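Local coordinates for transcription antitermination protein NusB (Thermotoga maritima, PDB 1TZW) that probably takes part in transcription antitermination of ribosomal RNA operons, for which it is thought to bind the boxA RNA sequence specifically, at residues A[82-87]-A[121-126]; A[13-18]-A[28-33]. All blocks are in the same frame, centred on the assembly; numbering follows the deposited sequence.

Contact 1. Residues A[82-87]-A[121-126]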
ATOM      1  N   ARG A  82       1.322  -8.794  -2.993  1.00 13.25           N
ATOM      2  CA  ARG A  82       1.996  -8.525  -1.735  1.00 12.94           C
ATOM      3  C   ARG A  82       2.121  -7.035  -1.462  1.00 13.67           C
ATOM      4  O   ARG A  82       1.856  -6.579  -0.347  1.00 13.62           O
ATOM      5  CB  ARG A  82       3.391  -9.155  -1.743  1.00 14.71           C
ATOM      6  CG  ARG A  82       4.239  -8.769  -0.539  1.00 12.84           C
ATOM      7  CD  ARG A  82       5.484  -9.663  -0.400  1.00 14.33           C
ATOM      8  NE  ARG A  82       6.298  -9.667  -1.618  1.00 13.78           N
ATOM      9  CZ  ARG A  82       6.329 -10.666  -2.498  1.00 15.09           C
ATOM     10  NH1 ARG A  82       5.599 -11.766  -2.305  1.00 16.86           N
ATOM     11  NH2 ARG A  82       7.068 -10.554  -3.599  1.00 16.44           N
ATOM     12  N   ASN A  83       2.502  -6.266  -2.479  1.00 11.91           N
ATOM     13  CA  ASN A  83       2.687  -4.846  -2.239  1.00 12.86           C
ATOM     14  C   ASN A  83       1.435  -4.012  -2.195  1.00 11.87           C
ATOM     15  O   ASN A  83       1.419  -2.972  -1.539  1.00 14.40           O
ATOM     16  CB  ASN A  83       3.749  -4.316  -3.185  1.00 12.11           C
ATOM     17  CG  ASN A  83       5.102  -4.913  -2.854  1.00 13.07           C
ATOM     18  OD1 ASN A  83       5.598  -5.819  -3.548  1.00 18.53           O
ATOM     19  ND2 ASN A  83       5.681  -4.455  -1.755  1.00  9.23           N
ATOM     20  N   VAL A  84       0.376  -4.446  -2.875  1.00 12.40           N
ATOM     21  CA  VAL A  84      -0.891  -3.727  -2.751  1.00 13.02           C
ATOM     22  C   VAL A  84      -1.367  -3.950  -1.314  1.00 14.06           C
ATOM     23  O   VAL A  84      -1.874  -3.025  -0.672  1.00 13.25           O
ATOM     24  CB  VAL A  84      -1.960  -4.265  -3.715  1.00 15.11           C
ATOM     25  CG1 VAL A  84      -3.335  -3.704  -3.333  1.00 16.44           C
ATOM     26  CG2 VAL A  84      -1.600  -3.868  -5.131  1.00 12.26           C
ATOM     27  N   LEU A  85      -1.203  -5.170  -0.797  1.00 13.55           N
ATOM     28  CA  LEU A  85      -1.615  -5.439   0.579  1.00  9.86           C
ATOM     29  C   LEU A  85      -0.804  -4.607   1.580  1.00 11.67           C
ATOM     30  O   LEU A  85      -1.356  -4.060   2.542  1.00 11.55           O
ATOM     31  CB  LEU A  85      -1.484  -6.930   0.907  1.00 11.09           C
ATOM     32  CG  LEU A  85      -2.520  -7.820   0.212  1.00 11.24           C
ATOM     33  CD1 LEU A  85      -2.266  -9.257   0.636  1.00 15.79           C
ATOM     34  CD2 LEU A  85      -3.953  -7.386   0.586  1.00 13.32           C
ATOM     35  N   ARG A  86       0.506  -4.501   1.356  1.00 13.13           N
ATOM     36  CA  ARG A  86       1.358  -3.721   2.250  1.00 10.94           C
ATOM     37  C   ARG A  86       0.950  -2.261   2.240  1.00 14.14           C
ATOM     38  O   ARG A  86       0.813  -1.635   3.285  1.00 13.53           O
ATOM     39  CB  ARG A  86       2.829  -3.817   1.817  1.00  8.74           C
ATOM     40  CG  ARG A  86       3.503  -5.119   2.162  1.00  9.49           C
ATOM     41  CD  ARG A  86       4.849  -5.172   1.486  1.00 12.39           C
ATOM     42  NE  ARG A  86       5.688  -6.228   2.025  1.00 10.75           N
ATOM     43  CZ  ARG A  86       6.784  -6.688   1.436  1.00 14.32           C
ATOM     44  NH1 ARG A  86       7.501  -7.639   2.026  1.00 18.40           N
ATOM     45  NH2 ARG A  86       7.140  -6.226   0.242  1.00 17.34           N
ATOM     46  N   LEU A  87       0.754  -1.716   1.046  0.50 12.64           N
ATOM     47  CA  LEU A  87       0.376  -0.318   0.906  0.50 12.85           C
ATOM     48  C   LEU A  87      -0.975  -0.028   1.561  0.50 12.65           C
ATOM     49  O   LEU A  87      -1.112   0.928   2.335  0.50 11.85           O
ATOM     50  CB  LEU A  87       0.334   0.055  -0.582  0.50 12.47           C
ATOM     51  CG  LEU A  87       0.067   1.510  -0.982  0.50 19.42           C
ATOM     52  CD1 LEU A  87      -1.366   1.906  -0.675  0.50 23.57           C
ATOM     53  CD2 LEU A  87       1.042   2.416  -0.260  0.50 18.86           C
ATOM     54  N   LYS A 121     -10.194  -9.458  -6.478  1.00 17.50           N
ATOM     55  CA  LYS A 121     -11.042 -10.180  -5.534  1.00 15.76           C
ATOM     56  C   LYS A 121     -10.231 -10.642  -4.337  1.00 15.52           C
ATOM     57  O   LYS A 121     -10.693 -10.564  -3.199  1.00 16.45           O
ATOM     58  CB  LYS A 121     -11.671 -11.404  -6.206  1.00 19.25           C
ATOM     59  CE  LYS A 121     -12.768 -12.158  -9.766  1.00 38.87           C
ATOM     60  NZ  LYS A 121     -13.530 -10.914 -10.069  1.00 48.67           N
ATOM     61  N   PHE A 122      -9.021 -11.134  -4.598  1.00 14.49           N
ATOM     62  CA  PHE A 122      -8.166 -11.611  -3.530  1.00 14.94           C
ATOM     63  C   PHE A 122      -7.865 -10.496  -2.525  1.00 14.73           C
ATOM     64  O   PHE A 122      -8.114 -10.652  -1.331  1.00 15.12           O
ATOM     65  CB  PHE A 122      -6.863 -12.166  -4.105  1.00 15.98           C
ATOM     66  CG  PHE A 122      -5.831 -12.479  -3.058  1.00 15.23           C
ATOM     67  CD1 PHE A 122      -6.101 -13.387  -2.046  1.00 14.57           C
ATOM     68  CD2 PHE A 122      -4.603 -11.824  -3.064  1.00 18.40           C
ATOM     69  CE1 PHE A 122      -5.163 -13.638  -1.043  1.00 15.73           C
ATOM     70  CE2 PHE A 122      -3.665 -12.068  -2.068  1.00 20.30           C
ATOM     71  CZ  PHE A 122      -3.947 -12.979  -1.056  1.00 16.66           C
ATOM     72  N   VAL A 123      -7.341  -9.368  -3.006  1.00 15.46           N
ATOM     73  CA  VAL A 123      -7.018  -8.266  -2.092  1.00 12.84           C
ATOM     74  C   VAL A 123      -8.263  -7.676  -1.425  1.00 11.83           C
ATOM     75  O   VAL A 123      -8.197  -7.254  -0.278  1.00 15.33           O
ATOM     76  CB  VAL A 123      -6.215  -7.131  -2.790  1.00 14.64           C
ATOM     77  CG1 VAL A 123      -4.930  -7.686  -3.394  1.00 15.49           C
ATOM     78  CG2 VAL A 123      -7.055  -6.461  -3.848  1.00 27.63           C
ATOM     79  N   ASN A 124      -9.400  -7.643  -2.115  1.00 15.59           N
ATOM     80  CA  ASN A 124     -10.606  -7.102  -1.488  1.00 14.97           C
ATOM     81  C   ASN A 124     -10.947  -7.960  -0.264  1.00 13.03           C
ATOM     82  O   ASN A 124     -11.263  -7.445   0.812  1.00 13.70           O
ATOM     83  CB  ASN A 124     -11.776  -7.130  -2.471  1.00 16.47           C
ATOM     84  CG  ASN A 124     -12.941  -6.251  -2.032  1.00 20.87           C
ATOM     85  OD1 ASN A 124     -13.057  -5.872  -0.867  1.00 25.22           O
ATOM     86  ND2 ASN A 124     -13.822  -5.936  -2.975  1.00 26.28           N
ATOM     87  N   GLY A 125     -10.862  -9.278  -0.434  1.00 13.51           N
ATOM     88  CA  GLY A 125     -11.171 -10.173   0.667  1.00 16.15           C
ATOM     89  C   GLY A 125     -10.248 -10.009   1.858  1.00 15.32           C
ATOM     90  O   GLY A 125     -10.699  -9.896   2.992  1.00 14.92           O
ATOM     91  N   ILE A 126      -8.948  -9.991   1.604  1.00 11.98           N
ATOM     92  CA  ILE A 126      -7.978  -9.856   2.681  1.00 12.67           C
ATOM     93  C   ILE A 126      -8.097  -8.492   3.371  1.00 12.98           C
ATOM     94  O   ILE A 126      -8.114  -8.415   4.596  1.00 14.61           O
ATOM     95  CB  ILE A 126      -6.538 -10.045   2.150  1.00 12.79           C
ATOM     96  CG1 ILE A 126      -6.370 -11.448   1.554  1.00 14.61           C
ATOM     97  CG2 ILE A 126      -5.538  -9.842   3.272  1.00 13.69           C
ATOM     98  CD1 ILE A 126      -6.671 -12.574   2.548  1.00 16.55           C
TER

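Contact 2. Residues A[13-18]-A[28-33]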
ATOM      1  N   PHE A  13       3.336   2.811  -4.753  1.00 11.30           N
ATOM      2  CA  PHE A  13       3.259   1.432  -5.207  1.00 14.36           C
ATOM      3  C   PHE A  13       4.419   1.084  -6.138  1.00 15.26           C
ATOM      4  O   PHE A  13       5.014   0.009  -6.020  1.00 12.61           O
ATOM      5  CB  PHE A  13       1.937   1.164  -5.931  1.00 11.58           C
ATOM      6  CG  PHE A  13       1.852  -0.210  -6.509  1.00 14.02           C
ATOM      7  CD1 PHE A  13       1.684  -1.313  -5.680  1.00 16.72           C
ATOM      8  CD2 PHE A  13       1.996  -0.416  -7.882  1.00 18.85           C
ATOM      9  CE1 PHE A  13       1.663  -2.601  -6.209  1.00 17.59           C
ATOM     10  CE2 PHE A  13       1.978  -1.704  -8.420  1.00 22.09           C
ATOM     11  CZ  PHE A  13       1.813  -2.796  -7.584  1.00 20.28           C
ATOM     12  N   LYS A  14       4.738   1.986  -7.062  1.00 14.80           N
ATOM     13  CA  LYS A  14       5.833   1.745  -7.994  1.00 13.43           C
ATOM     14  C   LYS A  14       7.149   1.542  -7.254  1.00 15.00           C
ATOM     15  O   LYS A  14       7.955   0.694  -7.628  1.00 12.14           O
ATOM     16  CB  LYS A  14       5.963   2.916  -8.973  1.00 15.01           C
ATOM     17  CG  LYS A  14       4.769   3.064  -9.885  1.00 24.38           C
ATOM     18  CD  LYS A  14       4.878   4.319 -10.728  1.00 34.51           C
ATOM     19  CE  LYS A  14       3.630   4.509 -11.573  1.00 43.41           C
ATOM     20  NZ  LYS A  14       3.613   5.847 -12.216  1.00 42.78           N
ATOM     21  N   ALA A  15       7.371   2.315  -6.194  1.00 11.35           N
ATOM     22  CA  ALA A  15       8.608   2.160  -5.444  1.00 10.56           C
ATOM     23  C   ALA A  15       8.645   0.780  -4.778  1.00 11.52           C
ATOM     24  O   ALA A  15       9.678   0.102  -4.799  1.00 12.43           O
ATOM     25  CB  ALA A  15       8.747   3.285  -4.403  1.00 13.26           C
ATOM     26  N   LEU A  16       7.520   0.366  -4.194  1.00 11.94           N
ATOM     27  CA  LEU A  16       7.419  -0.946  -3.546  1.00 12.59           C
ATOM     28  C   LEU A  16       7.698  -2.058  -4.562  1.00 10.56           C
ATOM     29  O   LEU A  16       8.438  -3.013  -4.290  1.00 13.68           O
ATOM     30  CB  LEU A  16       6.002  -1.145  -2.984  1.00 14.39           C
ATOM     31  CG  LEU A  16       5.657  -1.072  -1.486  1.00 35.67           C
ATOM     32  CD1 LEU A  16       6.751  -0.441  -0.659  1.00 18.36           C
ATOM     33  CD2 LEU A  16       4.345  -0.327  -1.343  1.00 15.82           C
ATOM     34  N   PHE A  17       7.071  -1.923  -5.728  1.00 11.52           N
ATOM     35  CA  PHE A  17       7.215  -2.886  -6.815  1.00 15.16           C
ATOM     36  C   PHE A  17       8.670  -2.984  -7.276  1.00 18.32           C
ATOM     37  O   PHE A  17       9.239  -4.074  -7.328  1.00 16.31           O
ATOM     38  CB  PHE A  17       6.309  -2.460  -7.985  1.00 13.24           C
ATOM     39  CG  PHE A  17       6.321  -3.411  -9.159  1.00 17.49           C
ATOM     40  CD1 PHE A  17       7.367  -3.403 -10.070  1.00 21.88           C
ATOM     41  CD2 PHE A  17       5.280  -4.311  -9.346  1.00 21.41           C
ATOM     42  CE1 PHE A  17       7.379  -4.281 -11.157  1.00 23.32           C
ATOM     43  CE2 PHE A  17       5.278  -5.194 -10.427  1.00 26.34           C
ATOM     44  CZ  PHE A  17       6.332  -5.177 -11.334  1.00 22.27           C
ATOM     45  N   GLN A  18       9.276  -1.844  -7.597  1.00 15.30           N
ATOM     46  CA  GLN A  18      10.655  -1.839  -8.081  1.00 14.79           C
ATOM     47  C   GLN A  18      11.643  -2.385  -7.046  1.00 16.36           C
ATOM     48  O   GLN A  18      12.610  -3.063  -7.392  1.00 18.16           O
ATOM     49  CB  GLN A  18      11.045  -0.420  -8.541  1.00 14.18           C
ATOM     50  CG  GLN A  18      10.166   0.077  -9.709  1.00 20.93           C
ATOM     51  CD  GLN A  18      10.517   1.467 -10.237  1.00 29.84           C
ATOM     52  OE1 GLN A  18       9.684   2.131 -10.860  1.00 38.47           O
ATOM     53  NE2 GLN A  18      11.738   1.898 -10.008  1.00 18.01           N
ATOM     54  N   GLU A  28      13.495   4.097   0.037  1.00 15.36           N
ATOM     55  CA  GLU A  28      13.357   5.549  -0.015  1.00 18.66           C
ATOM     56  C   GLU A  28      14.061   6.162  -1.211  1.00 17.65           C
ATOM     57  O   GLU A  28      13.562   7.124  -1.810  1.00 16.45           O
ATOM     58  CB  GLU A  28      13.918   6.185   1.249  1.00 16.22           C
ATOM     59  CG  GLU A  28      13.161   5.878   2.514  1.00 21.59           C
ATOM     60  CD  GLU A  28      13.748   6.634   3.692  1.00 30.26           C
ATOM     61  OE1 GLU A  28      14.471   6.020   4.506  1.00 29.04           O
ATOM     62  OE2 GLU A  28      13.496   7.853   3.781  1.00 22.48           O
ATOM     63  N   GLN A  29      15.234   5.634  -1.546  1.00 12.73           N
ATOM     64  CA  GLN A  29      15.975   6.171  -2.680  1.00 13.47           C
ATOM     65  C   GLN A  29      15.284   5.811  -3.982  1.00 15.11           C
ATOM     66  O   GLN A  29      15.315   6.584  -4.941  1.00 13.99           O
ATOM     67  CB  GLN A  29      17.414   5.656  -2.669  1.00 13.90           C
ATOM     68  CG  GLN A  29      18.156   6.110  -1.426  1.00 21.97           C
ATOM     69  CD  GLN A  29      19.611   5.700  -1.409  1.00 30.88           C
ATOM     70  OE1 GLN A  29      20.220   5.602  -0.343  1.00 42.70           O
ATOM     71  NE2 GLN A  29      20.184   5.476  -2.588  1.00 36.65           N
ATOM     72  N   ILE A  30      14.652   4.641  -4.023  1.00 15.90           N
ATOM     73  CA  ILE A  30      13.930   4.246  -5.217  1.00 13.44           C
ATOM     74  C   ILE A  30      12.747   5.194  -5.383  1.00 12.47           C
ATOM     75  O   ILE A  30      12.437   5.605  -6.496  1.00 14.46           O
ATOM     76  CB  ILE A  30      13.426   2.780  -5.130  1.00 11.24           C
ATOM     77  CG1 ILE A  30      14.622   1.820  -5.077  1.00 14.95           C
ATOM     78  CG2 ILE A  30      12.528   2.467  -6.317  1.00 16.29           C
ATOM     79  CD1 ILE A  30      14.225   0.349  -5.020  1.00 14.20           C
ATOM     80  N   LEU A  31      12.083   5.561  -4.282  1.00 11.29           N
ATOM     81  CA  LEU A  31      10.965   6.491  -4.405  1.00 11.25           C
ATOM     82  C   LEU A  31      11.440   7.818  -5.014  1.00 11.76           C
ATOM     83  O   LEU A  31      10.764   8.395  -5.847  1.00 11.71           O
ATOM     84  CB  LEU A  31      10.319   6.772  -3.044  1.00 11.54           C
ATOM     85  CG  LEU A  31       9.247   7.874  -3.059  1.00 12.25           C
ATOM     86  CD1 LEU A  31       8.044   7.428  -3.907  1.00 12.10           C
ATOM     87  CD2 LEU A  31       8.808   8.190  -1.623  1.00 11.77           C
ATOM     88  N   GLU A  32      12.610   8.299  -4.604  1.00 11.38           N
ATOM     89  CA  GLU A  32      13.083   9.580  -5.137  1.00  9.92           C
ATOM     90  C   GLU A  32      13.364   9.520  -6.633  1.00 14.21           C
ATOM     91  O   GLU A  32      13.268  10.535  -7.330  1.00 13.47           O
ATOM     92  CB  GLU A  32      14.319  10.076  -4.371  1.00 13.18           C
ATOM     93  CG  GLU A  32      14.068  10.445  -2.908  1.00 17.37           C
ATOM     94  CD  GLU A  32      12.917  11.437  -2.701  1.00 15.26           C
ATOM     95  OE1 GLU A  32      12.582  12.206  -3.631  1.00 13.99           O
ATOM     96  OE2 GLU A  32      12.355  11.455  -1.587  1.00 18.60           O
ATOM     97  N   GLU A  33      13.708   8.340  -7.144  1.00 12.13           N
ATOM     98  CA  GLU A  33      13.962   8.212  -8.583  1.00 13.53           C
ATOM     99  C   GLU A  33      12.653   8.443  -9.336  1.00 12.42           C
ATOM    100  O   GLU A  33      12.621   9.051 -10.422  1.00 14.99           O
ATOM    101  CB  GLU A  33      14.468   6.802  -8.927  1.00 14.82           C
ATOM    102  CG  GLU A  33      15.779   6.400  -8.264  1.00 14.21           C
ATOM    103  CD  GLU A  33      16.145   4.932  -8.534  1.00 15.58           C
ATOM    104  OE1 GLU A  33      15.297   4.177  -9.070  1.00 19.25           O
ATOM    105  OE2 GLU A  33      17.286   4.544  -8.195  1.00 17.78           O
TER
HETATM  106  O   HOH W   1      13.010   4.166 -10.752  1.00 23.18           O

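Contact 1. Residues A[82-87]-A[121-126]
Leu85 reaches across from helix 79-94 to helix 119-134 and meets Phe122, Val123 and Ile126 there, with its two methyls dividing the work. CD2 settles between Val123 and Ile126, 4.1 Å from Val123 CB and 4.0 Å from Ile126 CG2. The other branch, Leu85 CD1, approaches the Phe122 ring obliquely and comes within 4.1 Å of CE2. With CG anti to the carbonyl carbon (chi1 -71°), the forked end of Leu85 lies nearer the partner helix than its first bond suggests. Val84 adds a looser, methyl-to-methyl touch, its CG1 lying 4.3 Å from Val123 CG1.

The backbones stay well apart. The local axes approach to 10.4 Å and run roughly parallel, 32° between their directions, and the closest CA pair, Leu85 and Val123, is still 6.7 Å apart. Branched side chains and a ring therefore fill the gap, and neighbouring parts of this all-helical NusB fold close over them: Ile110 and Ala111 of helix 100-114 pack on Val84 and Val123 respectively, while Leu85 touches Ile65 and Leu77, Phe122 touches Leu69 and Leu77, and Ile126 touches Leu69. Away from the interface, Arg82 and Arg86 of helix 79-94 form salt bridges with Glu20, and Arg86 a further one with Asp62.

No hydrogen bond links the two segments, so their association here rests on dispersion and the exclusion of water, while the salt bridges of Arg82 and Arg86 lie on another side of helix 79-94.

Contact 2. Residues A[13-18]-A[28-33]
Ile30, Ala15 and Gln18 bury the most surface where helix 5-19 meets helix 27-34. Ile30 works through its CG2 branch, which stands anti to the backbone N and packs against both ends of the Gln18 side chain: CB of Gln18 lies 3.9 Å from Ile30 CG2 and NE2 3.8 Å from the same methyl. The glutamine is extended beyond CG (chi2 -179°), crossing the isoleucine obliquely rather than curling round it.

At Ala15 the two helices come close. Its CB rests on the backbone of the partner, 3.9 Å from Leu31 CA, and the CA atoms of Ala15 and Leu31 are only 5.0 Å apart. With so small a side chain at the crossing, the local axes close to 8.7 Å at an angle of 125°. Two helices joined by a short connection and steeply inclined to each other thus form a helix-loop-helix unit at the N-terminal end of the NusB fold. Ile51 of helix 41-56 packs on both Ala15 and Leu31, adding a third helix to this junction, and Ile34 extends the apolar patch against Ala15 and Gln18.

Beyond the apolar groups the contact turns polar. A water accepts a hydrogen bond from Gln18 NE2 (2.7 Å) and donates one to Glu33 OE1 (2.8 Å), bridging the helices where the amide and carboxylate do not meet directly. Through its other oxygen, OE2, Glu33 forms a salt bridge with Arg22 in the connection between the helices.

From the N terminus, contact 2 comes first: 13-18 and 28-33 are joined by nine residues, and their pairing closes a short loop. Only after it has closed does the chain reach 82-87, the opening half of contact 1, whose larger loop of 33 mostly helical residues is shut by 121-126. The two are therefore in series, neither nested nor crossed, with centres about 18 Å apart on opposite sides of the chain's centre. They are joined directly, since Val84 CG2 packs 3.7 Å from Phe13 CE1. Helix 5-19 thus bears on helices 27-34 and 79-94, linking the N-terminal helix pair through helix 79-94 to helix 119-134.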